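Long-range contacts in cytochrome C-type biogenesis protein ccmF (Thermus thermophilus, PDB 6ZMQ), which probably acts as a membrane-bound cytochrome c heme lyase, binding heme b and serving in the maturation of cytochrome c: residues A209-R214 / G342-V347; L360-A365 / L426-A431. All blocks are in the same frame, centred on the assembly; numbering follows the deposited sequence.

Contacts 1 and 2 are both partly buried, with exposed residues among those that touch, and both lie well away from the centre of the chain. Contact 1 sets the ends of two helices, 185-213 and 325-345, side by side through apolar packing, with no hydrogen bond across it. Contact 2 joins the start of helix 362-384, the next helix in the chain, to the loop before helix 439-454, through hydrogen bonds and an arginine over a tryptophan, near heme. The nearest atoms of contact 1 and contact 2 are about 16 Å apart, and the two contacts share no helix.

Contact 1: A209-R214 / G342-V347; sequences AAMATR and GLLSRV
Met-211 carries the apolar side of this contact, its side chain crossing those of Leu-343 and Leu-344 obliquely. Its first torsion (chi1 -72°) sets CG anti to the carbonyl carbon, and the chain then runs out to two separate touches: the sulphur reaches the root of Leu-344, with SD 3.6 Å from CB, while the terminal methyl CE lies 3.7 Å from CB of Leu-343. Farther back along the thioether, CG of Met-211 meets CG1 of Val-347 at 4.1 Å. A smaller apolar touch lies alongside, where CB of Ala-212 approaches CD1 of Leu-343.

Two predicted transmembrane helices, 185-213 and 325-345, are thus packed against each other at their C-terminal ends, a plain helix-helix contact away from the heme site. Phe-292 of helix 288-307 touches both Met-211 and Leu-344, and Leu-140 of helix 135-157 meets Ala-212. A bound phosphatidylethanolamine lies about 5 Å from the side chain of Leu-343.

The polar side of the contact brings together two arginines that do not bond to each other. NH2 of Arg-214 and NH2 of Arg-346 come within 3.6 Å, like charges brought close, with the guanidinium planes 62° apart and the side chains crossing at about a right angle. Carbonyl oxygens of the helix end would probably ease this repulsion: Met-211 O stands over one face of the Arg-346 group, toward its rim, and Ala-212 O sits 3.4 Å above the centre of the Arg-214 guanidinium plane.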
ATOM      1  N   ALA A 209      17.814  -0.276 -17.177  1.00 40.91           N
ATOM      2  CA  ALA A 209      19.005  -0.943 -17.647  1.00 42.32           C
ATOM      3  C   ALA A 209      18.733  -1.701 -18.939  1.00 46.46           C
ATOM      4  O   ALA A 209      19.472  -1.522 -19.917  1.00 56.71           O
ATOM      5  CB  ALA A 209      19.493  -1.867 -16.551  1.00 44.38           C
ATOM      6  N   ALA A 210      17.620  -2.457 -18.979  1.00 36.99           N
ATOM      7  CA  ALA A 210      17.366  -3.419 -20.054  1.00 38.54           C
ATOM      8  C   ALA A 210      17.154  -2.728 -21.392  1.00 45.03           C
ATOM      9  O   ALA A 210      17.817  -3.071 -22.382  1.00 53.77           O
ATOM     10  CB  ALA A 210      16.147  -4.280 -19.722  1.00 25.74           C
ATOM     11  N   MET A 211      16.342  -1.665 -21.405  1.00 37.63           N
ATOM     12  CA  MET A 211      16.105  -0.866 -22.599  1.00 38.10           C
ATOM     13  C   MET A 211      17.331  -0.087 -23.054  1.00 41.99           C
ATOM     14  O   MET A 211      17.355   0.380 -24.200  1.00 53.35           O
ATOM     15  CB  MET A 211      14.970   0.135 -22.360  1.00 39.87           C
ATOM     16  CG  MET A 211      13.596  -0.489 -22.284  1.00 41.30           C
ATOM     17  SD  MET A 211      12.351   0.548 -21.474  1.00 61.43           S
ATOM     18  CE  MET A 211      13.289   1.422 -20.210  1.00 63.16           C
ATOM     19  N   ALA A 212      18.326   0.091 -22.189  1.00 40.25           N
ATOM     20  CA  ALA A 212      19.580   0.648 -22.658  1.00 41.78           C
ATOM     21  C   ALA A 212      20.611  -0.418 -22.983  1.00 53.93           C
ATOM     22  O   ALA A 212      21.548  -0.140 -23.739  1.00 63.80           O
ATOM     23  CB  ALA A 212      20.144   1.628 -21.632  1.00 40.13           C
ATOM     24  N   THR A 213      20.471  -1.626 -22.433  1.00 58.57           N
ATOM     25  CA  THR A 213      21.459  -2.667 -22.683  1.00 54.80           C
ATOM     26  C   THR A 213      20.978  -3.585 -23.807  1.00 48.58           C
ATOM     27  O   THR A 213      21.726  -4.451 -24.280  1.00 55.98           O
ATOM     28  CB  THR A 213      21.737  -3.401 -21.354  1.00 61.49           C
ATOM     29  OG1 THR A 213      21.977  -2.404 -20.357  1.00 85.44           O
ATOM     30  CG2 THR A 213      23.028  -4.207 -21.376  1.00 43.95           C
ATOM     31  N   ARG A 214      19.736  -3.359 -24.258  1.00 44.94           N
ATOM     32  CA  ARG A 214      19.094  -3.993 -25.414  1.00 39.54           C
ATOM     33  C   ARG A 214      18.902  -5.496 -25.222  1.00 50.75           C
ATOM     34  O   ARG A 214      18.815  -6.252 -26.193  1.00 67.64           O
ATOM     35  CB  ARG A 214      19.821  -3.685 -26.733  1.00 41.90           C
ATOM     36  CG  ARG A 214      19.839  -2.200 -27.061  1.00 56.81           C
ATOM     37  CD  ARG A 214      21.242  -1.685 -27.333  1.00 82.43           C
ATOM     38  NE  ARG A 214      21.281  -0.227 -27.294  1.00 77.24           N
ATOM     39  CZ  ARG A 214      22.376   0.488 -27.062  1.00 77.58           C
ATOM     40  NH1 ARG A 214      23.540  -0.120 -26.882  1.00 81.97           N
ATOM     41  NH2 ARG A 214      22.315   1.811 -27.036  1.00 73.70           N
ATOM     42  N   GLY A 342      10.936   7.297 -22.129  1.00 51.00           N
ATOM     43  CA  GLY A 342      11.797   7.697 -23.231  1.00 55.91           C
ATOM     44  C   GLY A 342      12.632   6.547 -23.761  1.00 59.99           C
ATOM     45  O   GLY A 342      12.750   6.359 -24.981  1.00 52.73           O
ATOM     46  N   LEU A 343      13.215   5.749 -22.854  1.00 65.40           N
ATOM     47  CA  LEU A 343      13.958   4.586 -23.333  1.00 54.37           C
ATOM     48  C   LEU A 343      13.048   3.478 -23.862  1.00 58.28           C
ATOM     49  O   LEU A 343      13.508   2.666 -24.672  1.00 58.19           O
ATOM     50  CB  LEU A 343      14.889   4.031 -22.254  1.00 41.05           C
ATOM     51  CG  LEU A 343      15.993   4.909 -21.661  1.00 31.25           C
ATOM     52  CD1 LEU A 343      16.858   4.073 -20.738  1.00 28.40           C
ATOM     53  CD2 LEU A 343      16.848   5.539 -22.757  1.00 37.80           C
ATOM     54  N   LEU A 344      11.770   3.436 -23.459  1.00 48.87           N
ATOM     55  CA  LEU A 344      10.839   2.541 -24.154  1.00 55.48           C
ATOM     56  C   LEU A 344      10.412   3.109 -25.506  1.00 52.56           C
ATOM     57  O   LEU A 344      10.157   2.352 -26.449  1.00 55.42           O
ATOM     58  CB  LEU A 344       9.640   2.199 -23.257  1.00 61.29           C
ATOM     59  CG  LEU A 344       8.507   1.309 -23.786  1.00 60.05           C
ATOM     60  CD1 LEU A 344       8.298   0.096 -22.929  1.00 66.13           C
ATOM     61  CD2 LEU A 344       7.240   2.122 -23.804  1.00 56.94           C
ATOM     62  N   SER A 345      10.343   4.437 -25.622  1.00 52.84           N
ATOM     63  CA  SER A 345      10.048   5.070 -26.902  1.00 60.87           C
ATOM     64  C   SER A 345      11.143   4.809 -27.932  1.00 67.64           C
ATOM     65  O   SER A 345      10.853   4.667 -29.125  1.00 65.82           O
ATOM     66  CB  SER A 345       9.856   6.570 -26.704  1.00 65.95           C
ATOM     67  OG  SER A 345      10.315   7.274 -27.842  1.00 70.90           O
ATOM     68  N   ARG A 346      12.404   4.729 -27.495  1.00 65.41           N
ATOM     69  CA  ARG A 346      13.461   4.381 -28.448  1.00 66.66           C
ATOM     70  C   ARG A 346      13.546   2.872 -28.710  1.00 60.90           C
ATOM     71  O   ARG A 346      14.379   2.427 -29.509  1.00 66.59           O
ATOM     72  CB  ARG A 346      14.806   4.972 -28.019  1.00 77.19           C
ATOM     73  CG  ARG A 346      15.496   4.442 -26.784  1.00 87.63           C
ATOM     74  CD  ARG A 346      16.969   4.850 -26.909  1.00 90.99           C
ATOM     75  NE  ARG A 346      17.849   4.369 -25.848  1.00 94.25           N
ATOM     76  CZ  ARG A 346      18.746   3.397 -25.985  1.00 92.09           C
ATOM     77  NH1 ARG A 346      19.597   3.138 -25.004  1.00 87.35           N
ATOM     78  NH2 ARG A 346      18.864   2.754 -27.138  1.00 98.67           N
ATOM     79  N   VAL A 347      12.745   2.060 -28.019  1.00 50.94           N
ATOM     80  CA  VAL A 347      12.565   0.674 -28.476  1.00 49.06           C
ATOM     81  C   VAL A 347      11.104   0.223 -28.447  1.00 60.06           C
ATOM     82  O   VAL A 347      10.584  -0.333 -29.415  1.00 44.71           O
ATOM     83  CB  VAL A 347      13.412  -0.306 -27.664  1.00 41.49           C
ATOM     84  CG1 VAL A 347      12.835  -0.485 -26.277  1.00 39.10           C
ATOM     85  CG2 VAL A 347      13.468  -1.637 -28.390  1.00 41.40           C
TER

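Contact 2: L360-A365 / L426-A431; sequences LSREGA and LPWRRA
Arg-362 lays its CD over one face of the Trp-428 indole, 3.6 Å from the centroid of the six-membered ring, in a CH-pi contact. Its chain is extended up to CD, then bends (chi3 -68°), turning NE out of line with CB. The guanidinium that follows makes a cation-pi contact, with CZ 4.4 Å from the centroid of the five-membered ring, yet its plane stands 71° from that of the indole, so this is no flat stack. NH2 of Arg-362 is hydrogen-bonded to Pro-424 O, and the side chain comes within about 4 Å of the bound heme.

At the edge of the same indole, nearly in its plane, lies OE1 of Glu-363, 3.3 Å from CE3 of Trp-428. This oxygen also uses its syn lone pair to accept the N-H of Arg-429, a nearly straight bond with N 2.6 Å from OE1, while OE2 forms a salt bridge with Arg-284 NE. An alanine in place of Trp-428 would probably open a gap beneath CD of Arg-362 and leave its guanidinium without its aromatic face.

Helix 362-384 begins here, against the loop between helices 402-422 and 439-454. Ser-361 holds the N-cap position but makes no capping bond with its side chain; the amide of Arg-362, the first residue of the helix, is bonded to the loop, its N 3.2 Å from Pro-427 O and above that carbonyl's plane.

Arg-430 reaches back to the residues preceding the helix. Its NH2 donates a weak bond to Leu-360 O, doubtful in detail because the group is modelled very close to the Leu-360 side chain, and its backbone N is placed close to Ser-361 OG, in a bond modelled too short to be trusted in detail. Beside them, CD1 of Leu-426 packs 4.1 Å from CB of Ala-365.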
ATOM      1  N   LEU A 360      -7.696 -14.845 -27.878  1.00 90.29           N
ATOM      2  CA  LEU A 360      -8.679 -15.259 -26.885  1.00 75.00           C
ATOM      3  C   LEU A 360      -8.032 -16.171 -25.853  1.00 73.15           C
ATOM      4  O   LEU A 360      -8.691 -17.032 -25.261  1.00 82.84           O
ATOM      5  CB  LEU A 360      -9.862 -15.958 -27.555  1.00 64.69           C
ATOM      6  CG  LEU A 360     -11.201 -15.938 -26.817  1.00 58.14           C
ATOM      7  CD1 LEU A 360     -11.971 -14.689 -27.223  1.00 62.69           C
ATOM      8  CD2 LEU A 360     -12.021 -17.191 -27.082  1.00 57.26           C
ATOM      9  N   SER A 361      -6.741 -15.974 -25.630  1.00 64.98           N
ATOM     10  CA  SER A 361      -5.913 -16.917 -24.903  1.00 65.50           C
ATOM     11  C   SER A 361      -5.804 -16.501 -23.438  1.00 70.32           C
ATOM     12  O   SER A 361      -6.451 -15.548 -22.994  1.00 89.24           O
ATOM     13  CB  SER A 361      -4.557 -16.993 -25.587  1.00 71.10           C
ATOM     14  OG  SER A 361      -4.735 -17.357 -26.943  1.00 77.98           O
ATOM     15  N   ARG A 362      -4.963 -17.208 -22.675  1.00 63.24           N
ATOM     16  CA  ARG A 362      -4.663 -16.777 -21.312  1.00 54.78           C
ATOM     17  C   ARG A 362      -3.829 -15.494 -21.330  1.00 55.69           C
ATOM     18  O   ARG A 362      -3.982 -14.635 -20.456  1.00 58.07           O
ATOM     19  CB  ARG A 362      -3.964 -17.915 -20.550  1.00 50.16           C
ATOM     20  CG  ARG A 362      -3.602 -17.594 -19.095  1.00 42.70           C
ATOM     21  CD  ARG A 362      -2.725 -18.647 -18.411  1.00 41.63           C
ATOM     22  NE  ARG A 362      -3.391 -19.927 -18.181  1.00 47.37           N
ATOM     23  CZ  ARG A 362      -2.745 -21.050 -17.891  1.00 62.51           C
ATOM     24  NH1 ARG A 362      -1.422 -21.046 -17.785  1.00 62.14           N
ATOM     25  NH2 ARG A 362      -3.417 -22.173 -17.692  1.00 62.08           N
ATOM     26  N   GLU A 363      -2.981 -15.326 -22.356  1.00 48.12           N
ATOM     27  CA  GLU A 363      -2.262 -14.067 -22.568  1.00 50.93           C
ATOM     28  C   GLU A 363      -3.210 -12.919 -22.891  1.00 52.10           C
ATOM     29  O   GLU A 363      -3.012 -11.794 -22.418  1.00 67.32           O
ATOM     30  CB  GLU A 363      -1.258 -14.212 -23.712  1.00 56.68           C
ATOM     31  CG  GLU A 363      -0.151 -15.191 -23.472  1.00 64.18           C
ATOM     32  CD  GLU A 363      -0.268 -16.401 -24.383  1.00 78.03           C
ATOM     33  OE1 GLU A 363      -1.320 -17.076 -24.319  1.00 76.59           O
ATOM     34  OE2 GLU A 363       0.683 -16.693 -25.137  1.00 86.66           O
ATOM     35  N   GLY A 364      -4.226 -13.181 -23.717  1.00 51.05           N
ATOM     36  CA  GLY A 364      -5.192 -12.145 -24.055  1.00 43.18           C
ATOM     37  C   GLY A 364      -6.064 -11.753 -22.878  1.00 49.34           C
ATOM     38  O   GLY A 364      -6.396 -10.575 -22.700  1.00 60.52           O
ATOM     39  N   ALA A 365      -6.432 -12.737 -22.052  1.00 47.71           N
ATOM     40  CA  ALA A 365      -7.198 -12.462 -20.843  1.00 45.60           C
ATOM     41  C   ALA A 365      -6.370 -11.694 -19.819  1.00 55.24           C
ATOM     42  O   ALA A 365      -6.875 -10.741 -19.210  1.00 64.82           O
ATOM     43  CB  ALA A 365      -7.725 -13.768 -20.252  1.00 44.62           C
ATOM     44  N   LEU A 426      -7.956 -20.881 -19.537  1.00 49.99           N
ATOM     45  CA  LEU A 426      -7.651 -20.812 -20.948  1.00 53.96           C
ATOM     46  C   LEU A 426      -6.235 -21.315 -21.204  1.00 76.57           C
ATOM     47  O   LEU A 426      -5.333 -21.100 -20.385  1.00 92.87           O
ATOM     48  CB  LEU A 426      -7.775 -19.373 -21.469  1.00 40.36           C
ATOM     49  CG  LEU A 426      -9.165 -18.730 -21.476  1.00 34.31           C
ATOM     50  CD1 LEU A 426      -9.084 -17.276 -21.899  1.00 37.39           C
ATOM     51  CD2 LEU A 426     -10.093 -19.489 -22.407  1.00 42.77           C
ATOM     52  N   PRO A 427      -6.008 -22.002 -22.316  1.00 77.94           N
ATOM     53  CA  PRO A 427      -4.648 -22.401 -22.676  1.00 71.84           C
ATOM     54  C   PRO A 427      -3.866 -21.243 -23.284  1.00 63.09           C
ATOM     55  O   PRO A 427      -4.424 -20.230 -23.709  1.00 62.42           O
ATOM     56  CB  PRO A 427      -4.877 -23.518 -23.700  1.00 64.91           C
ATOM     57  CG  PRO A 427      -6.138 -23.099 -24.373  1.00 67.07           C
ATOM     58  CD  PRO A 427      -7.000 -22.568 -23.251  1.00 72.85           C
ATOM     59  N   TRP A 428      -2.545 -21.411 -23.299  1.00 52.39           N
ATOM     60  CA  TRP A 428      -1.651 -20.396 -23.842  1.00 65.60           C
ATOM     61  C   TRP A 428      -1.735 -20.343 -25.370  1.00 77.75           C
ATOM     62  O   TRP A 428      -1.786 -21.389 -26.030  1.00 81.17           O
ATOM     63  CB  TRP A 428      -0.209 -20.694 -23.438  1.00 73.98           C
ATOM     64  CG  TRP A 428       0.184 -20.588 -21.968  1.00 74.56           C
ATOM     65  CD1 TRP A 428       0.612 -21.608 -21.167  1.00 77.58           C
ATOM     66  CD2 TRP A 428       0.270 -19.397 -21.165  1.00 62.12           C
ATOM     67  NE1 TRP A 428       0.922 -21.134 -19.913  1.00 71.72           N
ATOM     68  CE2 TRP A 428       0.722 -19.781 -19.886  1.00 61.10           C
ATOM     69  CE3 TRP A 428      -0.016 -18.055 -21.396  1.00 55.16           C
ATOM     70  CZ2 TRP A 428       0.899 -18.865 -18.846  1.00 57.78           C
ATOM     71  CZ3 TRP A 428       0.165 -17.142 -20.360  1.00 59.65           C
ATOM     72  CH2 TRP A 428       0.621 -17.552 -19.106  1.00 58.92           C
ATOM     73  N   ARG A 429      -1.719 -19.106 -25.902  1.00 75.67           N
ATOM     74  CA  ARG A 429      -1.740 -18.693 -27.330  1.00 85.34           C
ATOM     75  C   ARG A 429      -2.652 -19.539 -28.227  1.00 94.60           C
ATOM     76  O   ARG A 429      -2.212 -20.205 -29.165  1.00106.53           O
ATOM     77  CB  ARG A 429      -0.340 -18.591 -27.951  1.00 88.79           C
ATOM     78  CG  ARG A 429      -0.349 -17.465 -29.016  1.00 90.66           C
ATOM     79  CD  ARG A 429       0.926 -16.666 -29.244  1.00 91.95           C
ATOM     80  NE  ARG A 429       0.765 -15.871 -30.465  1.00 94.57           N
ATOM     81  CZ  ARG A 429       1.739 -15.229 -31.105  1.00 94.40           C
ATOM     82  NH1 ARG A 429       2.985 -15.282 -30.660  1.00 94.04           N
ATOM     83  NH2 ARG A 429       1.460 -14.534 -32.201  1.00 92.20           N
ATOM     84  N   ARG A 430      -3.942 -19.492 -27.923  1.00 97.88           N
ATOM     85  CA  ARG A 430      -4.950 -20.186 -28.714  1.00 99.90           C
ATOM     86  C   ARG A 430      -5.554 -19.244 -29.757  1.00106.03           C
ATOM     87  O   ARG A 430      -5.683 -18.038 -29.526  1.00106.48           O
ATOM     88  CB  ARG A 430      -6.038 -20.713 -27.786  1.00 91.98           C
ATOM     89  CG  ARG A 430      -7.095 -21.615 -28.389  1.00 90.00           C
ATOM     90  CD  ARG A 430      -8.128 -22.039 -27.354  1.00 89.08           C
ATOM     91  NE  ARG A 430      -9.130 -20.988 -27.148  1.00 94.86           N
ATOM     92  CZ  ARG A 430      -9.095 -20.055 -26.195  1.00110.96           C
ATOM     93  NH1 ARG A 430      -8.129 -20.034 -25.287  1.00120.58           N
ATOM     94  NH2 ARG A 430     -10.055 -19.144 -26.132  1.00113.88           N
ATOM     95  N   ALA A 431      -5.920 -19.810 -30.915  1.00110.74           N
ATOM     96  CA  ALA A 431      -6.575 -19.042 -31.976  1.00116.79           C
ATOM     97  C   ALA A 431      -7.962 -18.561 -31.557  1.00118.48           C
ATOM     98  O   ALA A 431      -8.246 -17.358 -31.571  1.00119.46           O
ATOM     99  CB  ALA A 431      -6.661 -19.881 -33.254  1.00120.90           C
TER